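Long-range contacts in 3,4-dihydroxybenzoate decarboxylase (Enterobacter cloacae, PDB 5NY5), which catalyses the decarboxylation of 3,4-dihydroxybenzoate as a prenylated-FMN-dependent member of the UbiD family, and can also carboxylate catechols at the para position: residues Ala13-His18 with Ala82-Gly87; Tyr22-His27 with Ala57-Ser62; Pro244-Gln249 with Ile258-Ile263; Gln352-His357 with Gly366-Lys371. All coordinates share one frame; numbering follows the deposited sequence.

Contact 1: Ala13-His18 with Ala82-Gly87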
loop_
_atom_site.group_PDB
_atom_site.type_symbol
_atom_site.label_atom_id
_atom_site.label_comp_id
_atom_site.label_asym_id
_atom_site.label_seq_id
_atom_site.Cartn_x
_atom_site.Cartn_y
_atom_site.Cartn_z
ATOM N N ALA A 13 39.281 20.680 35.934
ATOM C CA ALA A 13 40.532 20.103 36.409
ATOM C C ALA A 13 40.622 18.623 36.067
ATOM O O ALA A 13 41.703 18.118 35.743
ATOM C CB ALA A 13 40.668 20.318 37.916
ATOM N N LEU A 14 39.495 17.910 36.132
ATOM C CA LEU A 14 39.499 16.501 35.756
ATOM C C LEU A 14 39.744 16.332 34.263
ATOM O O LEU A 14 40.460 15.413 33.846
ATOM C CB LEU A 14 38.182 15.840 36.161
ATOM C CG LEU A 14 38.005 14.386 35.717
ATOM C CD1 LEU A 14 39.133 13.521 36.246
ATOM C CD2 LEU A 14 36.665 13.842 36.168
ATOM N N LEU A 15 39.166 17.210 33.442
ATOM C CA LEU A 15 39.382 17.118 32.003
ATOM C C LEU A 15 40.839 17.364 31.639
ATOM O O LEU A 15 41.357 16.753 30.698
ATOM C CB LEU A 15 38.480 18.106 31.269
ATOM C CG LEU A 15 36.972 17.921 31.439
ATOM C CD1 LEU A 15 36.222 18.855 30.508
ATOM C CD2 LEU A 15 36.575 16.478 31.189
ATOM N N GLN A 16 41.517 18.246 32.373
ATOM C CA GLN A 16 42.912 18.531 32.067
ATOM C C GLN A 16 43.797 17.315 32.300
ATOM O O GLN A 16 44.850 17.188 31.665
ATOM C CB GLN A 16 43.389 19.726 32.890
ATOM C CG GLN A 16 42.803 21.048 32.415
ATOM C CD GLN A 16 42.999 22.172 33.410
ATOM O OE1 GLN A 16 42.947 21.960 34.621
ATOM N NE2 GLN A 16 43.221 23.379 32.903
ATOM N N ARG A 17 43.390 16.408 33.184
ATOM C CA ARG A 17 44.126 15.167 33.384
ATOM C C ARG A 17 43.874 14.150 32.278
ATOM O O ARG A 17 44.492 13.081 32.289
ATOM C CB ARG A 17 43.778 14.556 34.745
ATOM C CG ARG A 17 44.100 15.465 35.927
ATOM C CD ARG A 17 44.253 14.689 37.235
ATOM N NE ARG A 17 42.985 14.184 37.756
ATOM C CZ ARG A 17 42.158 14.890 38.521
ATOM N NH1 ARG A 17 42.458 16.139 38.850
ATOM N NH2 ARG A 17 41.027 14.350 38.955
ATOM N N HIS A 18 42.990 14.454 31.331
ATOM C CA HIS A 18 42.720 13.591 30.183
ATOM C C HIS A 18 42.861 14.441 28.929
ATOM O O HIS A 18 41.900 15.091 28.497
ATOM C CB HIS A 18 41.334 12.960 30.275
ATOM C CG HIS A 18 41.158 12.056 31.454
ATOM N ND1 HIS A 18 41.309 10.690 31.373
ATOM C CD2 HIS A 18 40.842 12.323 32.743
ATOM C CE1 HIS A 18 41.096 10.153 32.560
ATOM N NE2 HIS A 18 40.810 11.124 33.410
ATOM N N ALA A 82 31.164 13.336 28.841
ATOM C CA ALA A 82 30.167 13.248 29.900
ATOM C C ALA A 82 30.376 12.005 30.752
ATOM O O ALA A 82 30.210 12.050 31.977
ATOM C CB ALA A 82 28.762 13.260 29.302
ATOM N N ALA A 83 30.737 10.884 30.126
ATOM C CA ALA A 83 30.967 9.661 30.884
ATOM C C ALA A 83 32.198 9.786 31.771
ATOM O O ALA A 83 32.206 9.303 32.908
ATOM C CB ALA A 83 31.106 8.474 29.934
ATOM N N LEU A 84 33.249 10.431 31.265
ATOM C CA LEU A 84 34.436 10.666 32.076
ATOM C C LEU A 84 34.134 11.613 33.228
ATOM O O LEU A 84 34.634 11.425 34.343
ATOM C CB LEU A 84 35.557 11.216 31.198
ATOM C CG LEU A 84 36.818 11.744 31.878
ATOM C CD1 LEU A 84 37.515 10.644 32.658
ATOM C CD2 LEU A 84 37.746 12.338 30.836
ATOM N N LEU A 85 33.306 12.630 32.983
ATOM C CA LEU A 85 32.920 13.564 34.031
ATOM C C LEU A 85 32.052 12.925 35.104
ATOM O O LEU A 85 31.810 13.560 36.135
ATOM C CB LEU A 85 32.183 14.757 33.425
ATOM C CG LEU A 85 33.042 15.790 32.698
ATOM C CD1 LEU A 85 32.173 16.738 31.892
ATOM C CD2 LEU A 85 33.896 16.560 33.693
ATOM N N LEU A 86 31.574 11.701 34.891
ATOM C CA LEU A 86 30.736 11.019 35.866
ATOM C C LEU A 86 31.289 9.668 36.294
ATOM O O LEU A 86 30.686 9.016 37.153
ATOM C CB LEU A 86 29.317 10.840 35.312
ATOM C CG LEU A 86 28.637 12.123 34.834
ATOM C CD1 LEU A 86 27.268 11.816 34.253
ATOM C CD2 LEU A 86 28.527 13.132 35.959
ATOM N N GLY A 87 32.405 9.226 35.722
ATOM C CA GLY A 87 33.037 7.998 36.158
ATOM C C GLY A 87 32.334 6.733 35.713
ATOM O O GLY A 87 31.990 5.886 36.542
#

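Contact 2: Tyr22-His27 with Ala57-Ser62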
loop_
_atom_site.group_PDB
_atom_site.type_symbol
_atom_site.label_atom_id
_atom_site.label_comp_id
_atom_site.label_asym_id
_atom_site.label_seq_id
_atom_site.Cartn_x
_atom_site.Cartn_y
_atom_site.Cartn_z
ATOM N N TYR A 22 39.791 19.288 26.783
ATOM C CA TYR A 22 39.730 20.681 27.200
ATOM C C TYR A 22 40.916 21.437 26.627
ATOM O O TYR A 22 42.053 20.963 26.703
ATOM C CB TYR A 22 39.717 20.802 28.728
ATOM C CG TYR A 22 39.697 22.227 29.232
ATOM C CD1 TYR A 22 38.501 22.918 29.372
ATOM C CD2 TYR A 22 40.873 22.882 29.572
ATOM C CE1 TYR A 22 38.478 24.219 29.832
ATOM C CE2 TYR A 22 40.859 24.180 30.034
ATOM C CZ TYR A 22 39.660 24.844 30.162
ATOM O OH TYR A 22 39.645 26.140 30.623
ATOM N N ILE A 23 40.644 22.612 26.057
ATOM C CA ILE A 23 41.674 23.519 25.574
ATOM C C ILE A 23 41.290 24.936 25.972
ATOM O O ILE A 23 40.144 25.222 26.319
ATOM C CB ILE A 23 41.878 23.447 24.043
ATOM C CG1 ILE A 23 40.645 23.985 23.316
ATOM C CG2 ILE A 23 42.200 22.030 23.598
ATOM C CD1 ILE A 23 40.851 24.166 21.832
ATOM N N GLU A 24 42.275 25.827 25.919
ATOM C CA GLU A 24 42.056 27.252 26.093
ATOM C C GLU A 24 42.695 27.989 24.928
ATOM O O GLU A 24 43.560 27.457 24.229
ATOM C CB GLU A 24 42.638 27.771 27.413
ATOM C CG GLU A 24 42.012 27.186 28.657
ATOM C CD GLU A 24 42.588 27.780 29.928
ATOM O OE1 GLU A 24 43.517 28.608 29.828
ATOM O OE2 GLU A 24 42.114 27.421 31.027
ATOM N N THR A 25 42.261 29.228 24.725
ATOM C CA THR A 25 42.868 30.091 23.726
ATOM C C THR A 25 42.920 31.514 24.255
ATOM O O THR A 25 41.982 31.979 24.907
ATOM C CB THR A 25 42.104 30.060 22.396
ATOM O OG1 THR A 25 42.676 31.016 21.495
ATOM C CG2 THR A 25 40.635 30.385 22.607
ATOM N N ASP A 26 44.031 32.192 23.988
ATOM C CA ASP A 26 44.170 33.603 24.300
ATOM C C ASP A 26 43.973 34.483 23.078
ATOM O O ASP A 26 44.092 35.707 23.184
ATOM C CB ASP A 26 45.539 33.875 24.926
ATOM C CG ASP A 26 45.800 33.015 26.144
ATOM O OD1 ASP A 26 45.121 33.217 27.171
ATOM O OD2 ASP A 26 46.687 32.139 26.075
ATOM N N HIS A 27 43.680 33.893 21.930
ATOM C CA HIS A 27 43.401 34.681 20.741
ATOM C C HIS A 27 42.078 35.413 20.925
ATOM O O HIS A 27 41.090 34.799 21.338
ATOM C CB HIS A 27 43.349 33.785 19.508
ATOM C CG HIS A 27 43.576 34.515 18.223
ATOM N ND1 HIS A 27 42.579 34.709 17.291
ATOM C CD2 HIS A 27 44.684 35.102 17.715
ATOM C CE1 HIS A 27 43.065 35.383 16.264
ATOM N NE2 HIS A 27 44.341 35.634 16.496
ATOM N N ALA A 57 36.095 20.506 25.044
ATOM C CA ALA A 57 35.443 21.709 25.523
ATOM C C ALA A 57 36.430 22.863 25.429
ATOM O O ALA A 57 37.647 22.669 25.480
ATOM C CB ALA A 57 34.952 21.522 26.954
HETATM N N MSE A 58 35.908 24.070 25.270
HETATM C CA MSE A 58 36.781 25.184 24.943
HETATM C C MSE A 58 36.550 26.416 25.802
HETATM O O MSE A 58 35.418 26.840 26.013
HETATM C CB MSE A 58 36.620 25.549 23.471
HETATM C CG MSE A 58 37.709 26.442 22.930
HETATM SE SE MSE A 58 37.734 26.396 20.988
HETATM C CE MSE A 58 39.237 27.595 20.676
HETATM N N MSE A 59 37.649 26.984 26.288
HETATM C CA MSE A 59 37.614 28.216 27.058
HETATM C C MSE A 59 38.226 29.355 26.257
HETATM O O MSE A 59 39.381 29.286 25.847
HETATM C CB MSE A 59 38.362 28.047 28.380
HETATM C CG MSE A 59 38.387 29.298 29.239
HETATM SE SE MSE A 59 36.725 29.572 30.213
HETATM C CE MSE A 59 36.880 28.070 31.440
ATOM N N PHE A 60 37.447 30.404 26.035
ATOM C CA PHE A 60 37.917 31.592 25.330
ATOM C C PHE A 60 38.264 32.640 26.381
ATOM O O PHE A 60 37.379 33.293 26.936
ATOM C CB PHE A 60 36.861 32.093 24.350
ATOM C CG PHE A 60 36.624 31.165 23.191
ATOM C CD1 PHE A 60 37.206 31.413 21.959
ATOM C CD2 PHE A 60 35.825 30.040 23.336
ATOM C CE1 PHE A 60 36.992 30.562 20.891
ATOM C CE2 PHE A 60 35.607 29.185 22.269
ATOM C CZ PHE A 60 36.190 29.448 21.045
ATOM N N ASN A 61 39.562 32.790 26.657
ATOM C CA ASN A 61 40.029 33.688 27.707
ATOM C C ASN A 61 40.074 35.146 27.270
ATOM O O ASN A 61 40.096 36.033 28.129
ATOM C CB ASN A 61 41.419 33.262 28.187
ATOM C CG ASN A 61 41.382 32.021 29.054
ATOM O OD1 ASN A 61 40.449 31.822 29.832
ATOM N ND2 ASN A 61 42.401 31.180 28.930
ATOM N N SER A 62 40.098 35.413 25.968
ATOM C CA SER A 62 40.185 36.770 25.441
ATOM C C SER A 62 38.909 37.074 24.668
ATOM O O SER A 62 38.726 36.591 23.546
ATOM C CB SER A 62 41.418 36.933 24.555
ATOM O OG SER A 62 41.457 38.221 23.971
HETATM O O HOH W 1 39.541 33.895 23.418
#

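Contact 3: Pro244-Gln249 with Ile258-Ile263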
loop_
_atom_site.group_PDB
_atom_site.type_symbol
_atom_site.label_atom_id
_atom_site.label_comp_id
_atom_site.label_asym_id
_atom_site.label_seq_id
_atom_site.Cartn_x
_atom_site.Cartn_y
_atom_site.Cartn_z
ATOM N N PRO A 244 25.884 16.258 48.841
ATOM C CA PRO A 244 24.695 17.066 48.540
ATOM C C PRO A 244 25.045 18.377 47.852
ATOM O O PRO A 244 26.065 19.004 48.140
ATOM C CB PRO A 244 24.075 17.307 49.922
ATOM C CG PRO A 244 25.172 17.048 50.891
ATOM C CD PRO A 244 26.020 15.987 50.277
ATOM N N VAL A 245 24.180 18.780 46.922
ATOM C CA VAL A 245 24.325 20.071 46.263
ATOM C C VAL A 245 24.007 21.178 47.257
ATOM O O VAL A 245 22.994 21.126 47.966
ATOM C CB VAL A 245 23.410 20.148 45.031
ATOM C CG1 VAL A 245 23.543 21.498 44.347
ATOM C CG2 VAL A 245 23.731 19.023 44.069
ATOM N N GLU A 246 24.869 22.186 47.316
ATOM C CA GLU A 246 24.720 23.261 48.286
ATOM C C GLU A 246 23.922 24.417 47.696
ATOM O O GLU A 246 24.139 24.819 46.549
ATOM C CB GLU A 246 26.091 23.748 48.757
ATOM C CG GLU A 246 26.843 22.723 49.591
ATOM C CD GLU A 246 28.307 23.069 49.775
ATOM O OE1 GLU A 246 29.091 22.164 50.131
ATOM O OE2 GLU A 246 28.678 24.242 49.561
ATOM N N LEU A 247 22.995 24.944 48.491
ATOM C CA LEU A 247 22.142 26.053 48.092
ATOM C C LEU A 247 22.369 27.239 49.017
ATOM O O LEU A 247 22.704 27.073 50.194
ATOM C CB LEU A 247 20.665 25.652 48.114
ATOM C CG LEU A 247 20.281 24.501 47.183
ATOM C CD1 LEU A 247 18.831 24.099 47.382
ATOM C CD2 LEU A 247 20.534 24.889 45.739
ATOM N N VAL A 248 22.182 28.438 48.477
ATOM C CA VAL A 248 22.367 29.677 49.220
ATOM C C VAL A 248 21.145 30.556 49.000
ATOM O O VAL A 248 20.619 30.633 47.885
ATOM C CB VAL A 248 23.661 30.407 48.796
ATOM C CG1 VAL A 248 23.712 30.579 47.287
ATOM C CG2 VAL A 248 23.777 31.756 49.493
ATOM N N GLN A 249 20.684 31.204 50.067
ATOM C CA GLN A 249 19.555 32.114 49.953
ATOM C C GLN A 249 19.894 33.258 49.007
ATOM O O GLN A 249 21.037 33.721 48.950
ATOM C CB GLN A 249 19.174 32.658 51.330
ATOM C CG GLN A 249 17.991 33.609 51.321
ATOM C CD GLN A 249 16.723 32.951 50.828
ATOM O OE1 GLN A 249 16.509 31.756 51.033
ATOM N NE2 GLN A 249 15.873 33.727 50.167
ATOM N N ILE A 258 22.273 28.282 43.348
ATOM C CA ILE A 258 23.331 27.281 43.452
ATOM C C ILE A 258 24.559 27.934 44.070
ATOM O O ILE A 258 25.127 28.878 43.509
ATOM C CB ILE A 258 23.652 26.676 42.081
ATOM C CG1 ILE A 258 22.420 25.977 41.505
ATOM C CG2 ILE A 258 24.816 25.703 42.186
ATOM C CD1 ILE A 258 21.928 24.820 42.339
ATOM N N ALA A 259 24.975 27.430 45.235
ATOM C CA ALA A 259 26.059 28.066 45.975
ATOM C C ALA A 259 27.382 27.973 45.224
ATOM O O ALA A 259 28.173 28.922 45.234
ATOM C CB ALA A 259 26.184 27.439 47.362
ATOM N N ARG A 260 27.639 26.843 44.569
ATOM C CA ARG A 260 28.895 26.613 43.869
ATOM C C ARG A 260 28.873 27.109 42.430
ATOM O O ARG A 260 29.812 26.833 41.678
ATOM C CB ARG A 260 29.245 25.124 43.894
ATOM C CG ARG A 260 29.345 24.534 45.288
ATOM C CD ARG A 260 30.565 25.045 46.017
ATOM N NE ARG A 260 31.787 24.420 45.526
ATOM C CZ ARG A 260 33.007 24.779 45.904
ATOM N NH1 ARG A 260 33.168 25.762 46.777
ATOM N NH2 ARG A 260 34.067 24.155 45.408
ATOM N N ALA A 261 27.834 27.834 42.032
ATOM C CA ALA A 261 27.704 28.257 40.648
ATOM C C ALA A 261 28.728 29.334 40.304
ATOM O O ALA A 261 29.341 29.953 41.176
ATOM C CB ALA A 261 26.293 28.774 40.379
ATOM N N GLU A 262 28.906 29.553 39.001
ATOM C CA GLU A 262 29.811 30.597 38.534
ATOM C C GLU A 262 29.119 31.953 38.496
ATOM O O GLU A 262 29.647 32.940 39.018
ATOM C CB GLU A 262 30.361 30.238 37.153
ATOM C CG GLU A 262 31.415 29.145 37.163
ATOM C CD GLU A 262 32.774 29.647 37.609
ATOM O OE1 GLU A 262 33.096 30.820 37.329
ATOM O OE2 GLU A 262 33.519 28.871 38.242
ATOM N N ILE A 263 27.940 32.024 37.880
ATOM C CA ILE A 263 27.193 33.267 37.739
ATOM C C ILE A 263 25.744 33.017 38.130
ATOM O O ILE A 263 25.181 31.961 37.823
ATOM C CB ILE A 263 27.274 33.825 36.302
ATOM C CG1 ILE A 263 28.730 33.958 35.857
ATOM C CG2 ILE A 263 26.575 35.171 36.204
ATOM C CD1 ILE A 263 28.893 34.582 34.498
HETATM O O HOH W 2 26.188 24.498 45.263
#

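Contact 4: Gln352-His357 with Gly366-Lys371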
loop_
_atom_site.group_PDB
_atom_site.type_symbol
_atom_site.label_atom_id
_atom_site.label_comp_id
_atom_site.label_asym_id
_atom_site.label_seq_id
_atom_site.Cartn_x
_atom_site.Cartn_y
_atom_site.Cartn_z
ATOM N N GLN A 352 19.047 -4.585 24.853
ATOM C CA GLN A 352 20.442 -4.561 25.273
ATOM C C GLN A 352 20.935 -3.143 25.515
ATOM O O GLN A 352 21.652 -2.894 26.488
ATOM C CB GLN A 352 21.322 -5.250 24.229
ATOM C CG GLN A 352 20.887 -6.666 23.905
ATOM C CD GLN A 352 20.767 -7.529 25.144
ATOM O OE1 GLN A 352 21.717 -7.671 25.910
ATOM N NE2 GLN A 352 19.590 -8.105 25.352
ATOM N N ASN A 353 20.552 -2.208 24.654
ATOM C CA ASN A 353 20.940 -0.815 24.804
ATOM C C ASN A 353 20.035 0.020 23.913
ATOM O O ASN A 353 19.275 -0.511 23.100
ATOM C CB ASN A 353 22.412 -0.600 24.446
ATOM C CG ASN A 353 23.035 0.554 25.202
ATOM O OD1 ASN A 353 22.336 1.427 25.717
ATOM N ND2 ASN A 353 24.358 0.565 25.272
ATOM N N VAL A 354 20.129 1.334 24.073
ATOM C CA VAL A 354 19.333 2.270 23.290
ATOM C C VAL A 354 20.136 3.552 23.130
ATOM O O VAL A 354 20.816 3.993 24.058
ATOM C CB VAL A 354 17.953 2.524 23.943
ATOM C CG1 VAL A 354 18.111 2.853 25.415
ATOM C CG2 VAL A 354 17.200 3.636 23.225
ATOM N N TYR A 355 20.070 4.138 21.938
ATOM C CA TYR A 355 20.804 5.353 21.612
ATOM C C TYR A 355 19.822 6.376 21.065
ATOM O O TYR A 355 19.157 6.122 20.057
ATOM C CB TYR A 355 21.917 5.064 20.595
ATOM C CG TYR A 355 22.719 6.271 20.147
ATOM C CD1 TYR A 355 22.809 7.412 20.933
ATOM C CD2 TYR A 355 23.390 6.263 18.933
ATOM C CE1 TYR A 355 23.537 8.508 20.522
ATOM C CE2 TYR A 355 24.125 7.357 18.515
ATOM C CZ TYR A 355 24.195 8.475 19.314
ATOM O OH TYR A 355 24.922 9.566 18.902
ATOM N N ALA A 356 19.724 7.519 21.736
ATOM C CA ALA A 356 18.990 8.665 21.207
ATOM C C ALA A 356 19.934 9.378 20.252
ATOM O O ALA A 356 20.667 10.292 20.631
ATOM C CB ALA A 356 18.511 9.578 22.330
ATOM N N HIS A 357 19.907 8.944 18.993
ATOM C CA HIS A 357 20.952 9.291 18.040
ATOM C C HIS A 357 21.131 10.799 17.926
ATOM O O HIS A 357 20.165 11.565 17.961
ATOM C CB HIS A 357 20.628 8.698 16.672
ATOM C CG HIS A 357 21.816 8.574 15.773
ATOM N ND1 HIS A 357 22.463 9.667 15.241
ATOM C CD2 HIS A 357 22.476 7.486 15.316
ATOM C CE1 HIS A 357 23.472 9.257 14.494
ATOM N NE2 HIS A 357 23.501 7.938 14.522
ATOM N N GLY A 366 15.545 7.157 17.425
ATOM C CA GLY A 366 15.890 6.188 18.442
ATOM C C GLY A 366 16.416 4.891 17.868
ATOM O O GLY A 366 15.805 4.304 16.970
ATOM N N ILE A 367 17.554 4.436 18.377
ATOM C CA ILE A 367 18.181 3.194 17.945
ATOM C C ILE A 367 18.059 2.199 19.087
ATOM O O ILE A 367 18.477 2.486 20.213
ATOM C CB ILE A 367 19.656 3.408 17.561
ATOM C CG1 ILE A 367 19.831 4.731 16.811
ATOM C CG2 ILE A 367 20.170 2.242 16.740
ATOM C CD1 ILE A 367 19.103 4.801 15.495
ATOM N N LEU A 368 17.488 1.034 18.804
ATOM C CA LEU A 368 17.244 0.020 19.818
ATOM C C LEU A 368 18.023 -1.239 19.481
ATOM O O LEU A 368 17.929 -1.753 18.362
ATOM C CB LEU A 368 15.753 -0.291 19.944
ATOM C CG LEU A 368 14.968 0.542 20.961
ATOM C CD1 LEU A 368 14.974 2.020 20.608
ATOM C CD2 LEU A 368 13.543 0.028 21.075
ATOM N N GLN A 369 18.787 -1.729 20.448
ATOM C CA GLN A 369 19.588 -2.937 20.300
ATOM C C GLN A 369 18.928 -4.033 21.122
ATOM O O GLN A 369 18.917 -3.968 22.355
ATOM C CB GLN A 369 21.023 -2.698 20.755
ATOM C CG GLN A 369 21.972 -3.826 20.416
ATOM C CD GLN A 369 23.359 -3.587 20.962
ATOM O OE1 GLN A 369 23.521 -3.263 22.136
ATOM N NE2 GLN A 369 24.369 -3.735 20.113
ATOM N N VAL A 370 18.376 -5.033 20.441
ATOM C CA VAL A 370 17.688 -6.131 21.100
ATOM C C VAL A 370 18.442 -7.419 20.815
ATOM O O VAL A 370 19.277 -7.496 19.912
ATOM C CB VAL A 370 16.219 -6.252 20.650
ATOM C CG1 VAL A 370 15.467 -4.973 20.960
ATOM C CG2 VAL A 370 16.146 -6.574 19.167
ATOM N N LYS A 371 18.132 -8.441 21.607
ATOM C CA LYS A 371 18.731 -9.762 21.458
ATOM C C LYS A 371 17.618 -10.798 21.498
ATOM O O LYS A 371 17.005 -11.015 22.546
ATOM C CB LYS A 371 19.764 -10.030 22.552
ATOM C CG LYS A 371 20.425 -11.395 22.466
ATOM C CD LYS A 371 21.379 -11.614 23.632
ATOM C CE LYS A 371 22.086 -12.956 23.532
ATOM N NZ LYS A 371 22.886 -13.246 24.754
HETATM O O HOH W 3 25.564 -2.126 23.422
#

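Contact 1: Ala13-His18 with Ala82-Gly87
His-18 and Leu-84 reach toward each other tip to tip, and the imidazole lies against both methyls of the leucine. His-18 CB lies 3.7 Å from Leu-84 CD2. With chi1 at -63°, CG sits beside the backbone N and anti to the carbonyl carbon, 3.5 Å from the same Leu-84 CD2. Ring atom CD2 of His-18 is about equally close to both leucine methyls. Farther out, His-18 CE1 comes within 3.6 Å of Leu-84 CD1, and at the tip His-18 NE2 approaches that methyl to 3.4 Å. The result is a CH-pi contact: Leu-84 CD1 stands over one face of the ring, 3.6 Å from the centroid of the His-18 ring and 19° off the normal. Leu-14 O lies at the ring's edge, in its plane.

Beside this pair, Leu-15 and Leu-85 make an aliphatic contact, crossing at about a right angle with their CD2 methyls meeting at 3.7 Å. Leu-14 CD2 lies instead on a backbone carbonyl oxygen, 3.6 Å from Leu-84 O.

This is packing between helix 8-16 with the turn after it and the 82-87 segment that follows on from helix 79-84. Leu-15 also touches Tyr-22 on strand 22-25, Leu-85 packs on Pro-214 of helix 214-219, and Leu-85 O accepts a hydrogen bond from Arg-241 on helix 234-241.

Contact 2: Tyr22-His27 with Ala57-Ser62
Tyr-22 to Thr-25 pairs in parallel with Ala-57 to Phe-60, the two strands of a beta-alpha-beta unit whose crossover carries helix 34-42. The short strand axes approach to 4.8 Å. Four backbone hydrogen bonds join the chains: Ile-23 N to Ala-57 O, Met-59 N to Ile-23 O, Thr-25 N to Met-59 O, and Asn-61 N to Thr-25 O.

Tyr-22, Glu-24 and Met-59 share one face of the sheet. The Glu-24 carboxylate is gripped at both oxygens: Tyr-22 OH donates to OE2 of Glu-24 at 2.8 Å, on the anti lone pair, and Asn-61 ND2 donates to Glu-24 OE1 at 2.9 Å. That amide meets the oxygen from well above the carboxylate plane, the two planes standing 90° apart. Tyr-22 OH also rests on Met-59, its oxygen 3.2 Å from CB of that selenomethionine.

On the other face Ile-23 CG1 lies 3.8 Å from CG of selenomethionine Met-58. Thr-25 turns OG1 anti to its backbone N (chi1 175°), where it accepts from His-27 N in an ST turn, while Thr-25 CG2 packs 3.6 Å from Phe-60 CD1.

Strand 22-25 is the outermost of its sheet within the chain, and strand 70-73 flanks 57-60 on its far side. Helix 34-42 packs on Met-58 and Phe-60, helix 8-16 on Tyr-22 and Met-59; Trp-486 of the second subunit meets the His-27 ring edge-to-face.

Contact 3: Pro244-Gln249 with Ile258-Ile263
Ala-259 N donates to Glu-246 O at 3.0 Å, the one direct hydrogen bond between the segments. The N-H points well at its acceptor (165°), although the donor stands above the carbonyl plane. The Ala-259 methyl lies close by, with CB 3.4 Å from Glu-246 O and 3.9 Å from Glu-246 CB. Next to it Val-248 leans in: CG1, set between the backbone N and the carbonyl carbon at chi1 52°, comes 3.7 Å from Ala-259 CA. Ile-258 CD1 meets Leu-247 CD2 at 3.7 Å, the two side chains crossing at a slant, and Val-245 CG1 touches Ile-258 CD1 more loosely.

The backbone frame explains these positions. Leu-247 and Ile-258 form an antiparallel, non-hydrogen-bonded pair, after which a type I turn from Ile-258 to Ala-261 carries the chain away; Ala-261 N closes it on Ile-258 O at 3.3 Å. Arg-260 runs alongside Glu-246, but the charged atoms stay apart, Glu-246 OE2 being 5.1 Å from Arg-260 NE. The guanidinium goes instead to Asp-7, with which it forms a salt bridge.

Farther out, in the Rift-related domain, the Val-245 side chain is about 9 Å from that of Glu-233, a manganese-binding residue. Strand 246-249 is the middle strand of a three-stranded sheet, flanked by 108-110 (parallel) and 256-258 (antiparallel). Helix 234-241 lies against Val-245, Leu-247 and Ile-258, while past the turn the chain continues into strand 263-269.

Contact 4: Gln352-His357 with Gly366-Lys371
Strands 351-356 and 365-370 make a beta hairpin with a classic bulge, at the edge of the five-stranded mixed sheet of the C-terminal domain. The bulge is where Gln-352 and Asn-353 both face Gln-369: its carbonyl O takes a 2.6 Å bond from Gln-352 N and a weak, longer one from Asn-353 N. Beyond it regular pairing runs through Asn-353 to Tyr-355. Gln-369 N returns a bond to Asn-353 O, and Tyr-355 and Ile-367 exchange two, each 2.9 Å between the N of one and the O of the other. Between these pairs Val-354 CA makes a C-H...O contact with Ile-367 O.

Val-354 and Leu-368 lie side by side on one face, pointing the same way, with CG2 of the valine 3.8 Å from CD1 of the leucine. Helix 324-346 packs on Val-354 there. On the opposite face Tyr-355 CB and Ile-367 CB approach to 4.1 Å. His-357 CA lies over the centre of one face of the Tyr-355 ring, 3.5 Å above its plane, while Ile-367 CG1 touches the edge of the His-357 ring; helix 410-419 adds Ile-413 against both His-357 and Ile-367.

Near the bulge Gln-369 has CG anti to the backbone N (chi1 -170°) and an extended chain beyond it. Its OE1 lies 3.6 Å from Gln-352 CB and accepts a 2.7 Å hydrogen bond from a water.

Along the chain, contact 1 encloses contact 2, and contacts 3 and 4 follow in series. Contacts 1 and 2 share the N-terminal domain: helix 8-16 runs on to strand 22-25, the centres of the two contacts are about 17 Å apart, and they touch where Leu-15 and Gln-16 pack on Tyr-22. Contact 3 belongs to the Rift-related domain; its nearest atoms are about 8 Å from contact 2 and about 10 Å from contact 1. Contact 4 is in the C-terminal domain, 36 Å centre to centre from contact 3 and across the chain's centre. Each domain has a contact; side chains of contacts 3 and 4 come about 10 Å from those of prenylated-FMN residues Ile-169 and Phe-222.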